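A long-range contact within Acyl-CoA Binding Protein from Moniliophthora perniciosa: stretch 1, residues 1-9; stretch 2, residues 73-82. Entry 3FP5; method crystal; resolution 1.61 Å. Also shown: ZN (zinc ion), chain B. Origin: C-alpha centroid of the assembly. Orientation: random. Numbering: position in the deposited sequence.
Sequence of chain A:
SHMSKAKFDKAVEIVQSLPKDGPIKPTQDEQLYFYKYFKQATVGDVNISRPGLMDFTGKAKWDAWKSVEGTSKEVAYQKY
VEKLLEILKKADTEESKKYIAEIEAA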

# COMPACT_ATOMS: atom_id res chain seq x y z
N SER A 1 -11.67 8.83 -8.13
CA SER A 1 -12.72 8.85 -7.11
C SER A 1 -12.18 9.26 -5.74
O SER A 1 -11.02 9.00 -5.40
CB SER A 1 -13.40 7.48 -7.01
OG SER A 1 -14.21 7.21 -8.14
N HIS A 2 -13.04 9.89 -4.95
CA HIS A 2 -12.72 10.34 -3.61
C HIS A 2 -12.30 9.18 -2.71
O HIS A 2 -12.96 8.15 -2.65
CB HIS A 2 -13.93 11.05 -3.00
CG HIS A 2 -13.76 11.43 -1.56
ND1 HIS A 2 -13.03 12.53 -1.16
CD2 HIS A 2 -14.25 10.87 -0.43
CE1 HIS A 2 -13.07 12.62 0.16
NE2 HIS A 2 -13.80 11.63 0.63
N MET A 3 -11.18 9.36 -2.01
CA MET A 3 -10.80 8.43 -0.95
C MET A 3 -10.36 9.24 0.25
O MET A 3 -9.54 10.15 0.12
CB MET A 3 -9.67 7.51 -1.41
CG MET A 3 -9.29 6.44 -0.37
SD MET A 3 -10.66 5.33 -0.01
CE MET A 3 -10.84 4.46 -1.56
N SER A 4 -10.90 8.90 1.42
CA SER A 4 -10.57 9.61 2.65
C SER A 4 -9.27 9.15 3.28
O SER A 4 -8.87 7.99 3.13
CB SER A 4 -11.69 9.43 3.68
OG SER A 4 -11.73 8.09 4.15
N LYS A 5 -8.61 10.05 4.01
CA LYS A 5 -7.43 9.68 4.76
C LYS A 5 -7.78 8.56 5.75
O LYS A 5 -6.97 7.68 6.00
CB LYS A 5 -6.85 10.87 5.52
CG LYS A 5 -5.54 10.56 6.23
CD LYS A 5 -4.99 11.81 6.91
CE LYS A 5 -3.65 11.54 7.57
NZ LYS A 5 -3.76 10.68 8.79
N ALA A 6 -8.99 8.60 6.30
CA ALA A 6 -9.40 7.60 7.30
C ALA A 6 -9.39 6.20 6.71
O ALA A 6 -8.94 5.24 7.35
CB ALA A 6 -10.78 7.94 7.85
N LYS A 7 -9.91 6.06 5.49
CA LYS A 7 -9.91 4.74 4.86
C LYS A 7 -8.48 4.29 4.52
O LYS A 7 -8.13 3.12 4.67
CB LYS A 7 -10.82 4.71 3.63
CG LYS A 7 -12.31 4.65 3.99
CD LYS A 7 -13.15 4.47 2.76
CE LYS A 7 -14.63 4.70 3.06
NZ LYS A 7 -15.16 3.74 4.06
N PHE A 8 -7.66 5.23 4.06
CA PHE A 8 -6.24 4.94 3.86
C PHE A 8 -5.59 4.47 5.16
O PHE A 8 -4.90 3.45 5.18
CB PHE A 8 -5.52 6.19 3.33
CG PHE A 8 -4.02 6.07 3.33
CD1 PHE A 8 -3.37 5.30 2.38
CD2 PHE A 8 -3.25 6.71 4.30
CE1 PHE A 8 -1.97 5.18 2.36
CE2 PHE A 8 -1.85 6.60 4.32
CZ PHE A 8 -1.21 5.84 3.34
N ASP A 9 -5.83 5.18 6.26
CA ASP A 9 -5.18 4.83 7.52
C ASP A 9 -5.64 3.43 7.99
O ASP A 9 -4.84 2.64 8.49
CB ASP A 9 -5.45 5.90 8.59
CG ASP A 9 -4.72 7.22 8.30
OD1 ASP A 9 -3.77 7.22 7.50
OD2 ASP A 9 -5.08 8.24 8.90
N LYS A 73 -1.75 13.14 -2.96
CA LYS A 73 -2.00 12.27 -1.81
C LYS A 73 -3.33 11.55 -1.98
O LYS A 73 -3.44 10.37 -1.64
CB LYS A 73 -1.97 13.04 -0.49
CG LYS A 73 -0.57 13.49 -0.10
CD LYS A 73 -0.52 14.02 1.33
CE LYS A 73 0.87 14.51 1.67
NZ LYS A 73 0.88 15.26 2.96
N GLU A 74 -4.34 12.23 -2.51
CA GLU A 74 -5.63 11.56 -2.62
C GLU A 74 -5.61 10.38 -3.58
O GLU A 74 -6.22 9.35 -3.31
CB GLU A 74 -6.75 12.51 -2.97
CG GLU A 74 -8.08 11.78 -2.80
CD GLU A 74 -9.26 12.68 -2.86
OE1 GLU A 74 -9.10 13.90 -3.12
OE2 GLU A 74 -10.36 12.16 -2.60
N VAL A 75 -4.92 10.52 -4.71
CA VAL A 75 -4.79 9.37 -5.60
C VAL A 75 -4.01 8.25 -4.91
O VAL A 75 -4.35 7.06 -5.03
CB VAL A 75 -4.18 9.77 -6.95
CG1 VAL A 75 -3.86 8.53 -7.77
CG2 VAL A 75 -5.17 10.68 -7.70
N ALA A 76 -2.98 8.62 -4.16
CA ALA A 76 -2.19 7.66 -3.39
C ALA A 76 -3.09 6.90 -2.40
O ALA A 76 -3.01 5.68 -2.32
CB ALA A 76 -1.04 8.35 -2.66
N TYR A 77 -3.93 7.64 -1.67
CA TYR A 77 -4.92 7.02 -0.78
C TYR A 77 -5.76 6.01 -1.53
O TYR A 77 -5.94 4.88 -1.08
CB TYR A 77 -5.90 8.05 -0.22
CG TYR A 77 -5.35 9.06 0.75
CD1 TYR A 77 -4.15 8.85 1.42
CD2 TYR A 77 -6.05 10.24 1.02
CE1 TYR A 77 -3.65 9.79 2.32
CE2 TYR A 77 -5.57 11.18 1.91
CZ TYR A 77 -4.37 10.95 2.56
OH TYR A 77 -3.90 11.89 3.46
N GLN A 78 -6.27 6.43 -2.68
CA GLN A 78 -7.19 5.61 -3.46
C GLN A 78 -6.52 4.33 -3.97
O GLN A 78 -7.05 3.23 -3.82
CB GLN A 78 -7.75 6.42 -4.63
CG GLN A 78 -8.70 5.61 -5.48
CD GLN A 78 -9.06 6.32 -6.77
OE1 GLN A 78 -8.39 7.28 -7.17
NE2 GLN A 78 -10.12 5.86 -7.42
N LYS A 79 -5.34 4.49 -4.57
CA LYS A 79 -4.60 3.36 -5.12
C LYS A 79 -4.23 2.34 -4.04
O LYS A 79 -4.29 1.13 -4.27
CB LYS A 79 -3.35 3.86 -5.84
CG LYS A 79 -3.66 4.64 -7.12
CD LYS A 79 -4.55 3.81 -8.03
CE LYS A 79 -4.78 4.51 -9.37
NZ LYS A 79 -5.74 3.75 -10.21
N TYR A 80 -3.82 2.84 -2.88
CA TYR A 80 -3.42 1.98 -1.77
C TYR A 80 -4.62 1.17 -1.27
O TYR A 80 -4.57 -0.07 -1.18
CB TYR A 80 -2.82 2.83 -0.64
CG TYR A 80 -2.17 2.03 0.47
CD1 TYR A 80 -0.78 1.94 0.58
CD2 TYR A 80 -2.94 1.36 1.41
CE1 TYR A 80 -0.18 1.19 1.61
CE2 TYR A 80 -2.36 0.62 2.43
CZ TYR A 80 -0.98 0.54 2.52
OH TYR A 80 -0.44 -0.21 3.55
N VAL A 81 -5.71 1.87 -0.97
CA VAL A 81 -6.93 1.20 -0.49
C VAL A 81 -7.44 0.19 -1.52
O VAL A 81 -7.74 -0.97 -1.19
CB VAL A 81 -8.04 2.22 -0.14
CG1 VAL A 81 -9.38 1.49 0.10
CG2 VAL A 81 -7.62 3.05 1.07
N GLU A 82 -7.53 0.62 -2.77
CA GLU A 82 -8.01 -0.27 -3.82
C GLU A 82 -7.16 -1.52 -4.02
O GLU A 82 -7.70 -2.61 -4.27
CB GLU A 82 -8.16 0.51 -5.13
CG GLU A 82 -9.38 1.41 -5.11
CD GLU A 82 -9.53 2.21 -6.38
OE1 GLU A 82 -8.60 2.16 -7.22
OE2 GLU A 82 -10.57 2.87 -6.54
ZN ZN B . -11.80 13.64 -2.52
O HOH W 1 -8.47 9.55 -5.70
O HOH W 2 -10.45 13.38 -0.90
O HOH W 3 -12.58 13.57 -4.56

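The N-terminal segment packs against the helix of residues 73-82 through an apolar and aromatic patch, flanked on its N-terminal side by a zinc site and a direct hydrogen bond. At that polar end Glu74 is the pivotal residue. Its CA-to-CB bond points sideways, but the extended side chain, with chi1 and chi2 both t, carries the carboxylate to the loop. There Glu74 OE2 and His2 ND1 each bind the zinc ion at 2.1 Å; two waters complete the observed ligand set. The 3.1 Å between His2 ND1 and Glu74 OE2 therefore reflects shared coordination, not a hydrogen bond. The same carboxylate oxygen also accepts from the backbone, with Met3 N 3.0 Å from Glu74 OE2 and an N-H...O angle of 150°, so one helix-borne oxygen holds both the zinc ion and the loop backbone.

Next to this site, a water oxygen lies 2.6 Å from Ser1 O and 2.7 Å from Gln78 OE1, linking the chain terminus to the helix.

Met3 leads into the apolar part. Its CA-to-CB bond points toward the helix, and the side chain lies along it: Met3 CB is 3.7 Å from Gln78 CA, Met3 CG is 3.8 Å from Tyr77 CB, and Met3 CE reaches Val81 CG1 at 3.7 Å. The Met3 side chain thus spans about one helical turn, from Tyr77 to Val81.

Beyond Met3 the chain turns into a helix, with Ser4 as its N-cap; Ser4 OG accepts from Lys7 N at 3.0 Å. The axes of the two helices approach to 9.1 Å at an angle of 41°, and Tyr77 and Phe8 meet between them, with Val81 and Tyr80 alongside. The Tyr77 ring receives Lys5 CA over one face, 4.0 Å from the ring centroid, in a CH-pi contact. The amine of Lys5 leads away from the contact and forms a salt bridge within its own helix, Lys5 NZ to Asp9 OD2 at 2.8 Å.

Phe8, buried, meets two tyrosines in different ways. Its ring lies obliquely to that of Tyr77, with planes at 33° and Phe8 CG 3.4 Å from Tyr77 CD1, whereas it presents its edge to the face of Tyr80, with planes at 72° and Phe8 CE1 3.7 Å from Tyr80 CG. Val81 CG2 packs against the backbone of this helix, 3.6 Å from both Lys7 O and Phe8 CA.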